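Long-range contacts in glycerophosphodiester phosphodiesterase (Cytophaga hutchinsonii ATCC 33406, PDB 3CH0), which belongs to the glycerophosphoryl diester phosphodiesterase family, whose members are built on a TIM-barrel fold: residues G16-L21 / P102-Q107; D10-R15 / V37-F42. All coordinates share one frame; numbering follows the deposited sequence.

Contact 1. Residues G16-L21 / P102-Q107. With EDO (1,2-ethanediol), chain P; GOL (glycerol), chain S.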
ATOM      1  N   GLY A  16      -6.640  -1.323   1.849  1.00  8.22           N
ATOM      2  CA  GLY A  16      -8.099  -1.337   1.607  1.00 10.69           C
ATOM      3  C   GLY A  16      -8.736  -0.582   2.754  1.00 11.92           C
ATOM      4  O   GLY A  16      -9.211   0.532   2.601  1.00  9.95           O
ATOM      5  N   CYS A  17      -8.753  -1.171   3.941  1.00 10.50           N
ATOM      6  CA  CYS A  17      -9.277  -0.479   5.116  1.00  8.74           C
ATOM      7  C   CYS A  17      -8.947  -1.280   6.373  1.00 13.15           C
ATOM      8  O   CYS A  17      -9.822  -1.776   7.059  1.00 10.04           O
ATOM      9  CB  CYS A  17     -10.790  -0.185   5.039  1.00 10.99           C
ATOM     10  SG  CYS A  17     -11.810  -1.620   4.728  1.00 11.86           S
ATOM     11  N   ARG A  18      -7.679  -1.365   6.693  1.00  9.38           N
ATOM     12  CA  ARG A  18      -7.219  -2.180   7.860  1.00  9.56           C
ATOM     13  C   ARG A  18      -7.915  -1.904   9.178  1.00 10.14           C
ATOM     14  O   ARG A  18      -8.109  -2.812  10.000  1.00 10.76           O
ATOM     15  CB  ARG A  18      -5.703  -2.045   8.054  1.00  9.81           C
ATOM     16  CG  ARG A  18      -5.160  -2.667   9.354  1.00 10.37           C
ATOM     17  CD  ARG A  18      -3.627  -2.617   9.371  1.00 10.85           C
ATOM     18  NE  ARG A  18      -3.115  -1.248   9.358  1.00 10.31           N
ATOM     19  CZ  ARG A  18      -1.915  -0.869   9.805  1.00 11.03           C
ATOM     20  NH1 ARG A  18      -1.060  -1.765  10.247  1.00 11.47           N
ATOM     21  NH2 ARG A  18      -1.596   0.424   9.812  1.00 10.46           N
ATOM     22  N   GLY A  19      -8.302  -0.659   9.417  1.00  9.65           N
ATOM     23  CA  GLY A  19      -9.008  -0.360  10.678  1.00  7.95           C
ATOM     24  C   GLY A  19     -10.362  -1.055  10.770  1.00 12.98           C
ATOM     25  O   GLY A  19     -10.870  -1.270  11.892  1.00 13.07           O
ATOM     26  N   LEU A  20     -10.973  -1.364   9.625  1.00 11.86           N
ATOM     27  CA  LEU A  20     -12.327  -1.886   9.581  1.00 11.74           C
ATOM     28  C   LEU A  20     -12.403  -3.373   9.336  1.00 12.29           C
ATOM     29  O   LEU A  20     -13.288  -4.070   9.859  1.00 13.46           O
ATOM     30  CB  LEU A  20     -13.094  -1.194   8.456  1.00 10.65           C
ATOM     31  CG  LEU A  20     -13.091   0.360   8.499  1.00 10.23           C
ATOM     32  CD1 LEU A  20     -13.890   0.957   7.308  1.00 13.87           C
ATOM     33  CD2 LEU A  20     -13.574   0.911   9.851  1.00 11.62           C
ATOM     34  N   LEU A  21     -11.489  -3.886   8.503  1.00 10.90           N
ATOM     35  CA  LEU A  21     -11.530  -5.256   8.015  1.00 11.12           C
ATOM     36  C   LEU A  21     -10.108  -5.780   7.869  1.00 11.29           C
ATOM     37  O   LEU A  21      -9.183  -4.972   7.755  1.00 10.10           O
ATOM     38  CB  LEU A  21     -12.226  -5.324   6.662  1.00 11.87           C
ATOM     39  CG  LEU A  21     -13.773  -5.315   6.664  1.00 14.69           C
ATOM     40  CD1 LEU A  21     -14.289  -5.118   5.252  1.00 14.60           C
ATOM     41  CD2 LEU A  21     -14.270  -6.670   7.234  1.00 17.91           C
ATOM     42  N   PRO A 102      -3.962  -6.808  17.666  1.00 20.36           N
ATOM     43  CA  PRO A 102      -3.792  -6.056  18.914  1.00 23.32           C
ATOM     44  C   PRO A 102      -3.897  -4.537  18.728  1.00 24.65           C
ATOM     45  O   PRO A 102      -4.277  -3.813  19.660  1.00 26.43           O
ATOM     46  CB  PRO A 102      -2.378  -6.434  19.376  1.00 21.92           C
ATOM     47  CG  PRO A 102      -1.957  -7.624  18.604  1.00 28.73           C
ATOM     48  CD  PRO A 102      -2.792  -7.641  17.336  1.00 17.75           C
ATOM     49  N   ARG A 103      -3.588  -4.043  17.515  1.00 20.17           N
ATOM     50  CA  ARG A 103      -3.614  -2.606  17.270  1.00 20.24           C
ATOM     51  C   ARG A 103      -4.848  -2.077  16.558  1.00 19.06           C
ATOM     52  O   ARG A 103      -4.995  -0.856  16.408  1.00 18.22           O
ATOM     53  CB  ARG A 103      -2.328  -2.191  16.540  1.00 19.72           C
ATOM     54  CG  ARG A 103      -1.045  -2.658  17.253  1.00 20.82           C
ATOM     55  CD  ARG A 103       0.182  -2.053  16.646  1.00 20.52           C
ATOM     56  NE  ARG A 103       0.523  -2.797  15.427  1.00 19.51           N
ATOM     57  CZ  ARG A 103       0.648  -2.295  14.200  1.00 18.75           C
ATOM     58  NH1 ARG A 103       0.541  -1.002  13.975  1.00 17.82           N
ATOM     59  NH2 ARG A 103       0.947  -3.110  13.210  1.00 17.16           N
ATOM     60  N   PHE A 104      -5.765  -2.986  16.148  1.00 16.02           N
ATOM     61  CA  PHE A 104      -7.012  -2.639  15.481  1.00 15.51           C
ATOM     62  C   PHE A 104      -8.117  -3.504  16.057  1.00 21.06           C
ATOM     63  O   PHE A 104      -8.662  -4.383  15.409  1.00 16.70           O
ATOM     64  CB  PHE A 104      -6.890  -2.790  13.948  1.00 13.63           C
ATOM     65  CG  PHE A 104      -5.801  -1.930  13.394  1.00 12.30           C
ATOM     66  CD1 PHE A 104      -6.064  -0.576  13.149  1.00 12.83           C
ATOM     67  CD2 PHE A 104      -4.493  -2.405  13.259  1.00 13.92           C
ATOM     68  CE1 PHE A 104      -5.078   0.258  12.727  1.00 14.39           C
ATOM     69  CE2 PHE A 104      -3.502  -1.530  12.874  1.00 12.62           C
ATOM     70  CZ  PHE A 104      -3.811  -0.197  12.613  1.00 12.33           C
ATOM     71  N   LYS A 105      -8.442  -3.213  17.311  1.00 24.64           N
ATOM     72  CA  LYS A 105      -9.304  -4.089  18.066  1.00 26.21           C
ATOM     73  C   LYS A 105     -10.741  -4.045  17.567  1.00 23.80           C
ATOM     74  O   LYS A 105     -11.479  -5.003  17.782  1.00 28.40           O
ATOM     75  CB  LYS A 105      -9.183  -3.775  19.580  1.00 29.23           C
ATOM     76  CG  LYS A 105      -7.898  -4.296  20.199  1.00 30.96           C
ATOM     77  CD  LYS A 105      -7.610  -5.759  19.847  1.00 39.09           C
ATOM     78  N   SER A 106     -11.147  -3.001  16.877  1.00 22.94           N
ATOM     79  CA  SER A 106     -12.488  -2.951  16.314  1.00 26.35           C
ATOM     80  C   SER A 106     -12.579  -3.539  14.891  1.00 21.69           C
ATOM     81  O   SER A 106     -13.649  -3.579  14.279  1.00 20.40           O
ATOM     82  CB  SER A 106     -13.041  -1.515  16.373  1.00 31.33           C
ATOM     83  OG  SER A 106     -12.676  -0.749  15.241  1.00 35.84           O
ATOM     84  N   GLN A 107     -11.453  -4.023  14.363  1.00 18.36           N
ATOM     85  CA  GLN A 107     -11.482  -4.683  13.073  1.00 14.81           C
ATOM     86  C   GLN A 107     -12.446  -5.860  13.078  1.00 14.97           C
ATOM     87  O   GLN A 107     -12.419  -6.678  14.017  1.00 15.64           O
ATOM     88  CB  GLN A 107     -10.105  -5.193  12.700  1.00 13.88           C
ATOM     89  CG  GLN A 107      -9.958  -5.651  11.268  1.00 10.95           C
ATOM     90  CD  GLN A 107      -8.623  -6.262  11.060  1.00 12.59           C
ATOM     91  OE1 GLN A 107      -8.392  -7.453  11.347  1.00 11.90           O
ATOM     92  NE2 GLN A 107      -7.687  -5.419  10.579  1.00 11.26           N
TER
HETATM   93  C1  EDO P 286      -8.349   0.363  17.586  1.00 50.34           C
HETATM   94  O1  EDO P 286      -9.602  -0.340  17.668  1.00 49.49           O
HETATM   95  C2  EDO P 286      -7.451   0.073  18.781  1.00 48.25           C
HETATM   96  O2  EDO P 286      -7.101  -1.320  18.857  1.00 38.75           O
HETATM   97  C1  GOL S 289       3.564  -1.917   9.757  0.50 31.56           C
HETATM   98  O1  GOL S 289       2.563  -2.866   9.419  0.50 18.28           O
HETATM   99  C2  GOL S 289       3.146  -0.456   9.520  0.50 26.61           C
HETATM  100  O2  GOL S 289       4.152   0.394  10.014  0.50 40.03           O
HETATM  101  C3  GOL S 289       1.812  -0.057  10.183  0.50 18.35           C
HETATM  102  O3  GOL S 289       1.410  -0.951  11.204  0.50 15.49           O
HETATM  103  O   HOH W   1      -9.951  -0.959  14.445  1.00 17.95           O
HETATM  104  O   HOH W   2     -15.075  -2.500  11.746  1.00 31.01           O

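Contact 2. Residues D10-R15 / V37-F42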
ATOM      1  N   ASP A  10      -7.163  13.050  -2.769  1.00 13.78           N
ATOM      2  CA  ASP A  10      -7.017  11.592  -2.905  1.00 11.41           C
ATOM      3  C   ASP A  10      -7.219  10.899  -1.553  1.00 12.64           C
ATOM      4  O   ASP A  10      -6.326  10.913  -0.717  1.00 11.40           O
ATOM      5  CB  ASP A  10      -5.643  11.282  -3.484  1.00 11.89           C
ATOM      6  CG  ASP A  10      -5.483   9.848  -3.860  1.00 14.71           C
ATOM      7  OD1 ASP A  10      -6.427   9.056  -3.668  1.00 12.28           O
ATOM      8  OD2 ASP A  10      -4.393   9.524  -4.379  1.00 14.51           O
ATOM      9  N   ILE A  11      -8.409  10.335  -1.346  1.00 11.83           N
ATOM     10  CA  ILE A  11      -8.732   9.526  -0.171  1.00 11.45           C
ATOM     11  C   ILE A  11      -8.288   8.088  -0.472  1.00 12.54           C
ATOM     12  O   ILE A  11      -8.881   7.440  -1.310  1.00 11.03           O
ATOM     13  CB  ILE A  11     -10.251   9.524   0.139  1.00 12.61           C
ATOM     14  CG1 ILE A  11     -10.720  10.935   0.478  1.00 12.22           C
ATOM     15  CG2 ILE A  11     -10.579   8.577   1.277  1.00 13.94           C
ATOM     16  CD1 ILE A  11     -12.223  11.099   0.441  1.00 14.86           C
ATOM     17  N   GLN A  12      -7.246   7.627   0.234  1.00 10.28           N
ATOM     18  CA  GLN A  12      -6.659   6.309   0.035  1.00  8.76           C
ATOM     19  C   GLN A  12      -7.014   5.396   1.209  1.00  8.70           C
ATOM     20  O   GLN A  12      -6.707   5.706   2.363  1.00 10.46           O
ATOM     21  CB  GLN A  12      -5.136   6.302  -0.132  1.00  9.33           C
ATOM     22  CG  GLN A  12      -4.656   7.249  -1.200  1.00  8.69           C
ATOM     23  CD  GLN A  12      -3.337   6.813  -1.831  1.00 10.68           C
ATOM     24  OE1 GLN A  12      -2.758   5.790  -1.433  1.00 12.31           O
ATOM     25  NE2 GLN A  12      -2.874   7.562  -2.810  1.00 12.24           N
ATOM     26  N   GLY A  13      -7.609   4.252   0.916  1.00  8.95           N
ATOM     27  CA  GLY A  13      -7.858   3.232   1.929  1.00  9.53           C
ATOM     28  C   GLY A  13      -6.625   2.386   2.141  1.00 10.42           C
ATOM     29  O   GLY A  13      -6.211   1.662   1.244  1.00  9.64           O
ATOM     30  N   HIS A  14      -5.974   2.530   3.320  1.00  9.61           N
ATOM     31  CA  HIS A  14      -4.708   1.864   3.626  1.00  8.90           C
ATOM     32  C   HIS A  14      -4.951   0.351   3.732  1.00  9.05           C
ATOM     33  O   HIS A  14      -5.752  -0.078   4.591  1.00  9.34           O
ATOM     34  CB  HIS A  14      -4.125   2.405   4.952  1.00  9.14           C
ATOM     35  CG  HIS A  14      -2.751   1.933   5.300  1.00  9.08           C
ATOM     36  ND1 HIS A  14      -2.442   1.379   6.531  1.00 10.65           N
ATOM     37  CD2 HIS A  14      -1.592   1.963   4.593  1.00 10.24           C
ATOM     38  CE1 HIS A  14      -1.137   1.116   6.563  1.00  9.23           C
ATOM     39  NE2 HIS A  14      -0.601   1.483   5.410  1.00 10.83           N
ATOM     40  N   ARG A  15      -4.324  -0.444   2.884  1.00  7.43           N
ATOM     41  CA  ARG A  15      -4.582  -1.879   2.841  1.00  9.83           C
ATOM     42  C   ARG A  15      -6.047  -2.168   2.676  1.00 10.58           C
ATOM     43  O   ARG A  15      -6.608  -3.093   3.241  1.00 10.13           O
ATOM     44  CB  ARG A  15      -3.981  -2.607   4.055  1.00 10.23           C
ATOM     45  CG  ARG A  15      -2.506  -2.178   4.363  1.00  9.14           C
ATOM     46  CD  ARG A  15      -1.810  -2.938   5.468  1.00  6.54           C
ATOM     47  NE  ARG A  15      -0.601  -2.201   5.820  1.00  9.35           N
ATOM     48  CZ  ARG A  15       0.085  -2.394   6.913  1.00 10.27           C
ATOM     49  NH1 ARG A  15      -0.123  -3.466   7.686  1.00 11.47           N
ATOM     50  NH2 ARG A  15       1.054  -1.560   7.192  1.00 12.48           N
ATOM     51  N   VAL A  37     -13.835   5.356  -1.635  1.00 11.92           N
ATOM     52  CA  VAL A  37     -12.489   5.898  -1.675  1.00 11.65           C
ATOM     53  C   VAL A  37     -12.009   6.241  -3.071  1.00 12.08           C
ATOM     54  O   VAL A  37     -12.453   5.648  -4.072  1.00 11.93           O
ATOM     55  CB  VAL A  37     -11.456   4.980  -1.000  1.00 11.02           C
ATOM     56  CG1 VAL A  37     -11.904   4.711   0.459  1.00 13.65           C
ATOM     57  CG2 VAL A  37     -11.210   3.672  -1.782  1.00 10.83           C
ATOM     58  N   THR A  38     -11.069   7.169  -3.161  1.00 11.10           N
ATOM     59  CA  THR A  38     -10.515   7.508  -4.436  1.00 10.02           C
ATOM     60  C   THR A  38      -9.583   6.369  -4.930  1.00 10.33           C
ATOM     61  O   THR A  38      -9.514   6.066  -6.126  1.00 11.92           O
ATOM     62  CB  THR A  38      -9.650   8.770  -4.290  1.00 12.61           C
ATOM     63  OG1 THR A  38     -10.332   9.777  -3.557  1.00 15.60           O
ATOM     64  CG2 THR A  38      -9.179   9.254  -5.688  1.00 14.60           C
ATOM     65  N   THR A  39      -8.845   5.786  -3.980  1.00 10.87           N
ATOM     66  CA  THR A  39      -7.710   4.899  -4.260  1.00 10.04           C
ATOM     67  C   THR A  39      -7.668   3.751  -3.266  1.00  9.25           C
ATOM     68  O   THR A  39      -7.869   3.963  -2.041  1.00 10.85           O
ATOM     69  CB  THR A  39      -6.421   5.705  -4.098  1.00  9.11           C
ATOM     70  OG1 THR A  39      -6.453   6.825  -5.010  1.00 10.57           O
ATOM     71  CG2 THR A  39      -5.119   4.894  -4.387  1.00 13.12           C
ATOM     72  N   LEU A  40      -7.433   2.566  -3.800  1.00 10.03           N
ATOM     73  CA  LEU A  40      -7.120   1.408  -2.964  1.00  8.42           C
ATOM     74  C   LEU A  40      -5.595   1.416  -2.813  1.00  8.71           C
ATOM     75  O   LEU A  40      -4.884   1.384  -3.818  1.00  9.58           O
ATOM     76  CB  LEU A  40      -7.547   0.132  -3.639  1.00  9.60           C
ATOM     77  CG  LEU A  40      -9.045   0.043  -4.041  1.00  9.56           C
ATOM     78  CD1 LEU A  40      -9.303  -1.281  -4.785  1.00 11.00           C
ATOM     79  CD2 LEU A  40      -9.897   0.134  -2.787  1.00 10.52           C
ATOM     80  N   GLU A  41      -5.130   1.417  -1.582  1.00  8.75           N
ATOM     81  CA  GLU A  41      -3.730   1.348  -1.243  1.00  7.93           C
ATOM     82  C   GLU A  41      -3.412  -0.091  -0.750  1.00  8.01           C
ATOM     83  O   GLU A  41      -4.208  -0.730  -0.040  1.00  8.49           O
ATOM     84  CB  GLU A  41      -3.366   2.403  -0.199  1.00  9.34           C
ATOM     85  CG  GLU A  41      -1.876   2.546   0.116  1.00 11.67           C
ATOM     86  CD  GLU A  41      -1.283   1.445   0.956  1.00 11.12           C
ATOM     87  OE1 GLU A  41      -1.978   0.692   1.696  1.00 11.07           O
ATOM     88  OE2 GLU A  41      -0.034   1.307   0.960  1.00 12.24           O
ATOM     89  N   PHE A  42      -2.279  -0.652  -1.154  1.00  9.10           N
ATOM     90  CA  PHE A  42      -2.007  -2.037  -0.828  1.00  8.79           C
ATOM     91  C   PHE A  42      -0.546  -2.335  -1.114  1.00 10.13           C
ATOM     92  O   PHE A  42       0.167  -1.531  -1.666  1.00  9.40           O
ATOM     93  CB  PHE A  42      -2.898  -2.996  -1.641  1.00  8.70           C
ATOM     94  CG  PHE A  42      -2.849  -2.701  -3.112  1.00  7.78           C
ATOM     95  CD1 PHE A  42      -3.691  -1.759  -3.675  1.00  8.66           C
ATOM     96  CD2 PHE A  42      -1.940  -3.365  -3.961  1.00  8.72           C
ATOM     97  CE1 PHE A  42      -3.616  -1.424  -4.991  1.00  9.21           C
ATOM     98  CE2 PHE A  42      -1.833  -3.028  -5.292  1.00  9.76           C
ATOM     99  CZ  PHE A  42      -2.675  -2.068  -5.812  1.00  9.25           C
TER
HETATM  100  O   HOH W   3      -0.010  -0.665   3.385  1.00 10.84           O

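Contact 1. Residues G16-L21 / P102-Q107
Two arginines, R18 and R103, converge on one hydroxyl oxygen of a bound glycerol, GOL O3, and three N-H groups grip it. R18 NH1 reaches O3 almost straight, at 2.8 Å and 179°, while R103 straddles it, NH1 and NH2 both donating to O3 at 2.9 and 3.0 Å. The oxygen lies near the plane of both guanidiniums, at their edges. It sits between like charges whose nearest nitrogens, R18 NH1 and R103 NH2, are 3.8 Å apart; salt bridges from R18 to D264 and from R103 to E63 would offset that repulsion. Behind the polar end, the R18 chain lies over one face of the F104 ring. With CG anti to the backbone N (chi1 171°), R18 makes a CH-pi contact in which CG stands 4.0 Å from the ring centroid. Farther along, F104 CZ is under the middle of the guanidinium, the two planes tilted by 33°. Q107 adds the direct bond between the segments: its NE2 gives an N-H to R18 O at 2.7 Å, in both the carbonyl and the amide plane. Two waters bridge nearby, one joining G19 O to S106 OG, the other L20 O to S106 O. F104 to Q107 forms a type I turn, and a 1,2-ethanediol accepts from K105 N and S106 N. In the barrel, 16-21 is the loop leaving the C-terminal end of strand 10-13; it rests C17, L20 and L21 on helix 26-35 and meets the loop that follows helix 88-91 and precedes helix 117-127 in sequence.

Contact 2. Residues D10-R15 / V37-F42
This is a buried parallel strand pairing inside a TIM barrel: strands 10-13 and 39-46 are the two strands of a beta-alpha-beta unit, with helix 26-35 as the crossover between them. Q12 pairs with T39 and G13 with L40, and the backbone ladder runs from T39 N to I11 O, from G13 N to T39 O (3.0 Å) and from E41 N to G13 O. L40 points to the face packed by helices 26-35 and 117-127, whereas Q12 and T39 lie side by side on the other face, Q12 CD 3.7 Å from T39 CG2. Past the end of strand 10-13, E41 OE1 accepts the backbone N-H of R15 at 2.9 Å, and a water joins the same oxygen to R15 NE; R15 NH1 makes a salt bridge to E23, and E41 OE2 is held by Q174. H14 NE2 and R15 NH2 both bond a citric acid molecule, probably from the crystallisation liquor, and H14 ND1 is tied to D264. At the start of the pairing, T38 OG1 takes the N-H of I11 at 3.0 Å. The D10 carboxylate is fixed through both oxygens: Q12, whose OE1 accepts from N134, sends NE2 to OD2 from above the carboxylate plane, and T39 OG1 donates to OD1 on its syn side at 2.6 Å.

Contact 2 belongs to the barrel core, its centre about 8 Å from the centre of the chain; the centre of contact 1 lies about 15 Å from that point, only partly buried, among loops. The same chain runs from one to the other, since 10-15 leads straight into 16-21, and G16 N lies 3.1 Å from E41 O, a probable hydrogen bond between the two. Chemistry follows place: regular backbone pairing and buried polar side chains in contact 2, arginines, waters and small bound alcohols in contact 1. D264 serves both, binding H14 in one and R18 in the other. The glycerol also spans them, because R15 of contact 2 bonds it alongside the two arginines of contact 1.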